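Local coordinates for protein P450 epoxidase (Sorangium cellulosum, PDB 1Q5D) that is a bacterial cytochrome P450, a haem protein that carries its protoporphyrin IX iron in a largely helical fold, at residues A[60-74]-A[304-316]. Sequence-based numbering, arbitrary orientation.
With HEM (protoporphyrin IX containing Fe), chain B.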
# COMPACT_ATOMS: atom_id res chain seq x y z
N ALA A 60 -2.12 -13.80 -14.07
CA ALA A 60 -3.12 -13.90 -15.15
C ALA A 60 -4.40 -13.15 -14.81
O ALA A 60 -4.93 -12.41 -15.63
CB ALA A 60 -3.41 -15.35 -15.48
N VAL A 61 -4.87 -13.33 -13.58
CA VAL A 61 -6.11 -12.69 -13.13
C VAL A 61 -6.04 -11.16 -13.19
O VAL A 61 -7.03 -10.50 -13.51
CB VAL A 61 -6.51 -13.17 -11.72
CG1 VAL A 61 -7.57 -12.27 -11.12
CG2 VAL A 61 -7.00 -14.61 -11.77
N PHE A 62 -4.88 -10.59 -12.87
CA PHE A 62 -4.71 -9.14 -12.97
C PHE A 62 -5.18 -8.65 -14.34
O PHE A 62 -5.78 -7.58 -14.46
CB PHE A 62 -3.24 -8.76 -12.74
CG PHE A 62 -2.88 -8.48 -11.30
CD1 PHE A 62 -3.35 -7.36 -10.65
CD2 PHE A 62 -2.05 -9.35 -10.61
CE1 PHE A 62 -3.01 -7.10 -9.33
CE2 PHE A 62 -1.71 -9.11 -9.30
CZ PHE A 62 -2.18 -7.98 -8.65
N ARG A 63 -4.91 -9.45 -15.37
CA ARG A 63 -5.20 -9.08 -16.75
C ARG A 63 -6.37 -9.84 -17.37
O ARG A 63 -6.50 -9.91 -18.59
CB ARG A 63 -3.95 -9.26 -17.60
CG ARG A 63 -2.89 -8.21 -17.34
CD ARG A 63 -3.38 -6.79 -17.57
NE ARG A 63 -2.90 -6.25 -18.84
CZ ARG A 63 -1.64 -5.95 -19.10
NH1 ARG A 63 -0.70 -6.14 -18.17
NH2 ARG A 63 -1.30 -5.48 -20.29
N ASP A 64 -7.23 -10.42 -16.53
CA ASP A 64 -8.36 -11.21 -17.01
C ASP A 64 -9.66 -10.43 -16.84
O ASP A 64 -10.15 -10.28 -15.72
CB ASP A 64 -8.43 -12.53 -16.25
CG ASP A 64 -9.39 -13.52 -16.88
OD1 ASP A 64 -9.08 -14.73 -16.82
OD2 ASP A 64 -10.46 -13.20 -17.43
N GLU A 65 -10.22 -9.93 -17.94
CA GLU A 65 -11.39 -9.05 -17.86
C GLU A 65 -12.63 -9.75 -17.31
O GLU A 65 -13.62 -9.09 -16.99
CB GLU A 65 -11.68 -8.41 -19.22
CG GLU A 65 -11.02 -7.06 -19.41
CD GLU A 65 -9.68 -7.16 -20.11
OE1 GLU A 65 -9.21 -6.16 -20.69
OE2 GLU A 65 -9.08 -8.26 -20.08
N ARG A 66 -12.58 -11.07 -17.20
CA ARG A 66 -13.64 -11.82 -16.54
C ARG A 66 -13.70 -11.48 -15.04
O ARG A 66 -14.73 -11.68 -14.39
CB ARG A 66 -13.42 -13.33 -16.72
CG ARG A 66 -13.65 -13.84 -18.14
CD ARG A 66 -13.30 -15.31 -18.34
NE ARG A 66 -11.94 -15.65 -17.90
CZ ARG A 66 -11.46 -16.88 -17.85
NH1 ARG A 66 -12.22 -17.91 -18.21
NH2 ARG A 66 -10.22 -17.10 -17.44
N PHE A 67 -12.61 -10.95 -14.50
CA PHE A 67 -12.54 -10.61 -13.08
C PHE A 67 -12.58 -9.11 -12.86
O PHE A 67 -11.68 -8.39 -13.29
CB PHE A 67 -11.29 -11.22 -12.45
CG PHE A 67 -11.28 -12.73 -12.44
CD1 PHE A 67 -10.75 -13.45 -13.50
CD2 PHE A 67 -11.81 -13.43 -11.36
CE1 PHE A 67 -10.75 -14.84 -13.49
CE2 PHE A 67 -11.81 -14.81 -11.34
CZ PHE A 67 -11.27 -15.52 -12.41
N ALA A 68 -13.63 -8.63 -12.19
CA ALA A 68 -13.82 -7.20 -11.98
C ALA A 68 -13.21 -6.70 -10.67
O ALA A 68 -12.98 -7.48 -9.75
CB ALA A 68 -15.30 -6.86 -12.02
N VAL A 69 -12.95 -5.39 -10.62
CA VAL A 69 -12.48 -4.70 -9.42
C VAL A 69 -13.63 -4.13 -8.60
O VAL A 69 -13.61 -4.19 -7.37
CB VAL A 69 -11.50 -3.56 -9.79
CG1 VAL A 69 -11.21 -2.69 -8.59
CG2 VAL A 69 -10.21 -4.13 -10.37
N SER A 70 -14.64 -3.57 -9.27
CA SER A 70 -15.77 -2.95 -8.56
C SER A 70 -16.45 -3.89 -7.58
O SER A 70 -16.87 -5.00 -7.94
CB SER A 70 -16.82 -2.40 -9.53
OG SER A 70 -18.10 -2.43 -8.92
N ARG A 71 -16.57 -3.44 -6.33
CA ARG A 71 -17.14 -4.25 -5.28
C ARG A 71 -18.63 -4.46 -5.53
O ARG A 71 -19.25 -5.33 -4.91
CB ARG A 71 -16.90 -3.60 -3.91
CG ARG A 71 -15.50 -3.84 -3.35
CD ARG A 71 -14.38 -3.20 -4.16
NE ARG A 71 -13.07 -3.28 -3.49
CZ ARG A 71 -11.96 -3.68 -4.08
NH1 ARG A 71 -11.96 -4.06 -5.35
NH2 ARG A 71 -10.82 -3.71 -3.39
N GLU A 72 -19.19 -3.70 -6.46
CA GLU A 72 -20.61 -3.81 -6.80
C GLU A 72 -20.91 -5.08 -7.61
O GLU A 72 -22.07 -5.44 -7.81
CB GLU A 72 -21.11 -2.54 -7.51
CG GLU A 72 -21.06 -1.29 -6.63
CD GLU A 72 -21.63 -0.04 -7.29
OE1 GLU A 72 -21.40 0.16 -8.50
OE2 GLU A 72 -22.29 0.76 -6.59
N GLU A 73 -19.85 -5.77 -8.05
CA GLU A 73 -20.00 -7.06 -8.70
C GLU A 73 -20.04 -8.20 -7.68
O GLU A 73 -20.34 -9.34 -8.02
CB GLU A 73 -18.86 -7.30 -9.70
CG GLU A 73 -18.83 -6.30 -10.84
CD GLU A 73 -19.66 -6.74 -12.03
OE1 GLU A 73 -19.51 -6.12 -13.10
OE2 GLU A 73 -20.45 -7.70 -11.90
N TRP A 74 -19.74 -7.88 -6.43
CA TRP A 74 -19.76 -8.86 -5.35
C TRP A 74 -21.17 -9.34 -5.00
O TRP A 74 -22.14 -8.60 -5.11
CB TRP A 74 -19.11 -8.25 -4.11
CG TRP A 74 -18.67 -9.21 -3.08
CD1 TRP A 74 -18.36 -10.54 -3.24
CD2 TRP A 74 -18.45 -8.92 -1.70
NE1 TRP A 74 -17.96 -11.08 -2.04
CE2 TRP A 74 -18.01 -10.11 -1.07
CE3 TRP A 74 -18.58 -7.76 -0.91
CZ2 TRP A 74 -17.71 -10.17 0.28
CZ3 TRP A 74 -18.28 -7.83 0.44
CH2 TRP A 74 -17.85 -9.03 1.02
N GLY A 304 -3.63 -10.20 0.26
CA GLY A 304 -3.36 -9.67 -1.07
C GLY A 304 -4.41 -8.69 -1.54
O GLY A 304 -4.84 -7.81 -0.79
N THR A 305 -4.83 -8.82 -2.78
CA THR A 305 -5.86 -7.96 -3.29
C THR A 305 -7.00 -8.81 -3.84
O THR A 305 -6.86 -10.03 -3.93
CB THR A 305 -5.32 -6.95 -4.32
OG1 THR A 305 -6.37 -6.05 -4.68
CG2 THR A 305 -4.95 -7.65 -5.64
N VAL A 306 -8.12 -8.17 -4.15
CA VAL A 306 -9.32 -8.91 -4.53
C VAL A 306 -9.82 -8.59 -5.93
O VAL A 306 -9.59 -7.49 -6.47
CB VAL A 306 -10.49 -8.68 -3.55
CG1 VAL A 306 -10.15 -9.23 -2.19
CG2 VAL A 306 -10.83 -7.20 -3.45
N ARG A 307 -10.51 -9.58 -6.50
CA ARG A 307 -11.25 -9.42 -7.75
C ARG A 307 -12.58 -10.15 -7.58
O ARG A 307 -12.73 -10.94 -6.65
CB ARG A 307 -10.48 -10.03 -8.93
CG ARG A 307 -9.21 -9.26 -9.28
CD ARG A 307 -9.49 -7.84 -9.72
NE ARG A 307 -8.34 -7.16 -10.28
CZ ARG A 307 -7.56 -6.35 -9.60
NH1 ARG A 307 -7.77 -6.15 -8.29
NH2 ARG A 307 -6.54 -5.75 -10.21
N PHE A 308 -13.53 -9.88 -8.47
CA PHE A 308 -14.84 -10.51 -8.41
C PHE A 308 -15.24 -11.10 -9.76
O PHE A 308 -15.05 -10.47 -10.80
CB PHE A 308 -15.89 -9.51 -7.92
CG PHE A 308 -15.51 -8.81 -6.65
CD1 PHE A 308 -14.78 -7.62 -6.69
CD2 PHE A 308 -15.86 -9.33 -5.42
CE1 PHE A 308 -14.40 -6.98 -5.52
CE2 PHE A 308 -15.50 -8.68 -4.24
CZ PHE A 308 -14.77 -7.50 -4.30
N ALA A 309 -15.77 -12.32 -9.74
CA ALA A 309 -16.18 -13.01 -10.96
C ALA A 309 -17.41 -12.36 -11.59
O ALA A 309 -18.45 -12.24 -10.95
CB ALA A 309 -16.47 -14.49 -10.66
N ARG A 310 -17.28 -11.95 -12.85
CA ARG A 310 -18.37 -11.28 -13.56
C ARG A 310 -19.36 -12.27 -14.17
O ARG A 310 -20.39 -11.87 -14.71
CB ARG A 310 -17.81 -10.37 -14.65
CG ARG A 310 -17.03 -9.18 -14.11
CD ARG A 310 -16.26 -8.42 -15.17
NE ARG A 310 -17.15 -7.64 -16.02
CZ ARG A 310 -17.00 -7.48 -17.32
NH1 ARG A 310 -15.97 -8.05 -17.94
NH2 ARG A 310 -17.87 -6.76 -18.01
N GLN A 311 -19.04 -13.56 -14.07
CA GLN A 311 -19.82 -14.63 -14.68
C GLN A 311 -19.35 -15.96 -14.11
O GLN A 311 -18.27 -16.03 -13.52
CB GLN A 311 -19.60 -14.63 -16.19
CG GLN A 311 -18.23 -15.16 -16.58
CD GLN A 311 -17.93 -15.05 -18.05
OE1 GLN A 311 -18.35 -14.09 -18.71
NE2 GLN A 311 -17.18 -16.01 -18.58
N ASP A 312 -20.14 -17.01 -14.27
CA ASP A 312 -19.70 -18.35 -13.90
C ASP A 312 -18.50 -18.75 -14.75
O ASP A 312 -18.44 -18.44 -15.94
CB ASP A 312 -20.82 -19.37 -14.13
CG ASP A 312 -21.94 -19.25 -13.13
OD1 ASP A 312 -22.93 -19.99 -13.28
OD2 ASP A 312 -21.94 -18.45 -12.16
N LEU A 313 -17.53 -19.43 -14.13
CA LEU A 313 -16.37 -19.93 -14.87
C LEU A 313 -15.63 -21.00 -14.08
O LEU A 313 -15.79 -21.10 -12.87
CB LEU A 313 -15.41 -18.79 -15.25
CG LEU A 313 -14.70 -18.00 -14.14
CD1 LEU A 313 -13.54 -17.20 -14.72
CD2 LEU A 313 -15.66 -17.07 -13.42
N GLU A 314 -14.84 -21.80 -14.78
CA GLU A 314 -13.96 -22.79 -14.16
C GLU A 314 -12.54 -22.25 -14.16
O GLU A 314 -12.07 -21.74 -15.18
CB GLU A 314 -14.02 -24.13 -14.90
CG GLU A 314 -14.74 -25.24 -14.14
CD GLU A 314 -16.24 -25.03 -14.10
OE1 GLU A 314 -16.91 -25.64 -13.24
OE2 GLU A 314 -16.77 -24.26 -14.93
N TYR A 315 -11.85 -22.35 -13.03
CA TYR A 315 -10.51 -21.79 -12.90
C TYR A 315 -9.65 -22.63 -11.96
O TYR A 315 -9.95 -22.77 -10.77
CB TYR A 315 -10.59 -20.33 -12.41
CG TYR A 315 -9.45 -19.45 -12.86
CD1 TYR A 315 -9.57 -18.65 -14.00
CD2 TYR A 315 -8.24 -19.42 -12.17
CE1 TYR A 315 -8.51 -17.85 -14.43
CE2 TYR A 315 -7.18 -18.62 -12.59
CZ TYR A 315 -7.33 -17.84 -13.71
OH TYR A 315 -6.28 -17.04 -14.14
N CYS A 316 -8.56 -23.18 -12.51
CA CYS A 316 -7.62 -23.98 -11.72
C CYS A 316 -8.32 -25.19 -11.07
O CYS A 316 -7.88 -25.67 -10.03
CB CYS A 316 -6.93 -23.12 -10.66
SG CYS A 316 -5.79 -21.86 -11.31
CHA HEM B . -3.14 0.62 -6.26
CHB HEM B . 0.51 -1.36 -3.81
CHC HEM B . 2.07 3.07 -2.57
CHD HEM B . -1.89 4.99 -4.52
C1A HEM B . -2.24 -0.29 -5.78
C2A HEM B . -2.23 -1.71 -6.07
C3A HEM B . -1.24 -2.26 -5.37
C4A HEM B . -0.57 -1.21 -4.64
CMA HEM B . -0.85 -3.77 -5.37
CAA HEM B . -3.22 -2.43 -7.01
CBA HEM B . -4.35 -3.09 -6.21
CGA HEM B . -5.24 -3.88 -7.15
O1A HEM B . -6.31 -4.39 -6.70
O2A HEM B . -4.90 -3.98 -8.36
C1B HEM B . 1.21 -0.32 -3.29
C2B HEM B . 2.42 -0.49 -2.51
C3B HEM B . 2.84 0.71 -2.15
C4B HEM B . 1.93 1.70 -2.69
CMB HEM B . 3.10 -1.83 -2.12
CAB HEM B . 4.12 0.91 -1.32
CBB HEM B . 4.35 2.02 -0.64
C1C HEM B . 1.17 3.99 -3.02
C2C HEM B . 1.28 5.43 -2.92
C3C HEM B . 0.17 5.95 -3.46
C4C HEM B . -0.66 4.85 -3.93
CMC HEM B . 2.50 6.16 -2.29
CAC HEM B . -0.26 7.41 -3.63
CBC HEM B . 0.60 8.41 -3.45
C1D HEM B . -2.62 3.98 -5.10
C2D HEM B . -3.92 4.17 -5.67
C3D HEM B . -4.31 2.82 -6.22
C4D HEM B . -3.22 1.94 -5.91
CMD HEM B . -4.72 5.48 -5.73
CAD HEM B . -5.60 2.47 -6.98
CBD HEM B . -5.19 2.36 -8.45
CGD HEM B . -6.37 1.97 -9.31
O1D HEM B . -7.25 1.22 -8.80
O2D HEM B . -6.46 2.43 -10.49
NA HEM B . -1.21 -0.01 -4.91
NB HEM B . 0.92 1.04 -3.40
NC HEM B . -0.03 3.68 -3.63
ND HEM B . -2.23 2.65 -5.25
FE HEM B . -0.53 1.85 -4.42
O HOH W 1 -8.50 -8.42 -13.08
O HOH W 2 -6.39 -15.68 -16.23
O HOH W 3 -9.27 -4.74 -5.57
O HOH W 4 -1.69 1.52 -2.57
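F308, R307 and R66 bury the most surface between 60-74 and 304-316. F308 pairs with A68 as an antiparallel hydrogen-bonded pair: A68 N donates to F308 O at 2.7 Å and F308 N to A68 O at 2.8 Å. The F308 ring then lies against 69-74, where its CE2 sits over the W74 ring face, 3.4 Å from W74 CG, while V69 O and R71 NH1 meet its edge. The F308 ring and the five-membered ring of W74 meet obliquely.

R307, bent at its second torsion (-62°), turns its guanidinium edge to a haem propionate. R307 NH1 reaches HEM O1A at 2.8 Å in a nearly straight bond (172°), and R307 NH2 reaches HEM O2A similarly straight. V69 CG2 sits over the centre of one guanidinium face. NH1 also donates to V306 O and NE to water 1, so bonds on all three nitrogens hold the group's rotation. T305 OG1 adds a bond to the same O1A.

R66 grips D64 side-on through NE and NH2, with R66 NH2 to D64 OD1 at 2.7 Å. L313 CD1 lies over one face of the R66 guanidinium, offset to its rim, and R66 NH2 meets the edge of the Y315 ring, 3.5 Å from Y315 CE1. Beside it, F67 turns its edge to the Y315 face, planes at 87°, and F67 CZ touches L313 CD1 at 3.6 Å.

Strand 67-68 thus forms an outer edge of the mixed five-stranded sheet, against strand 304-309, which also pairs with 325-329. An arginine on this strand holding a haem propionate is characteristic of the cytochrome P450 fold.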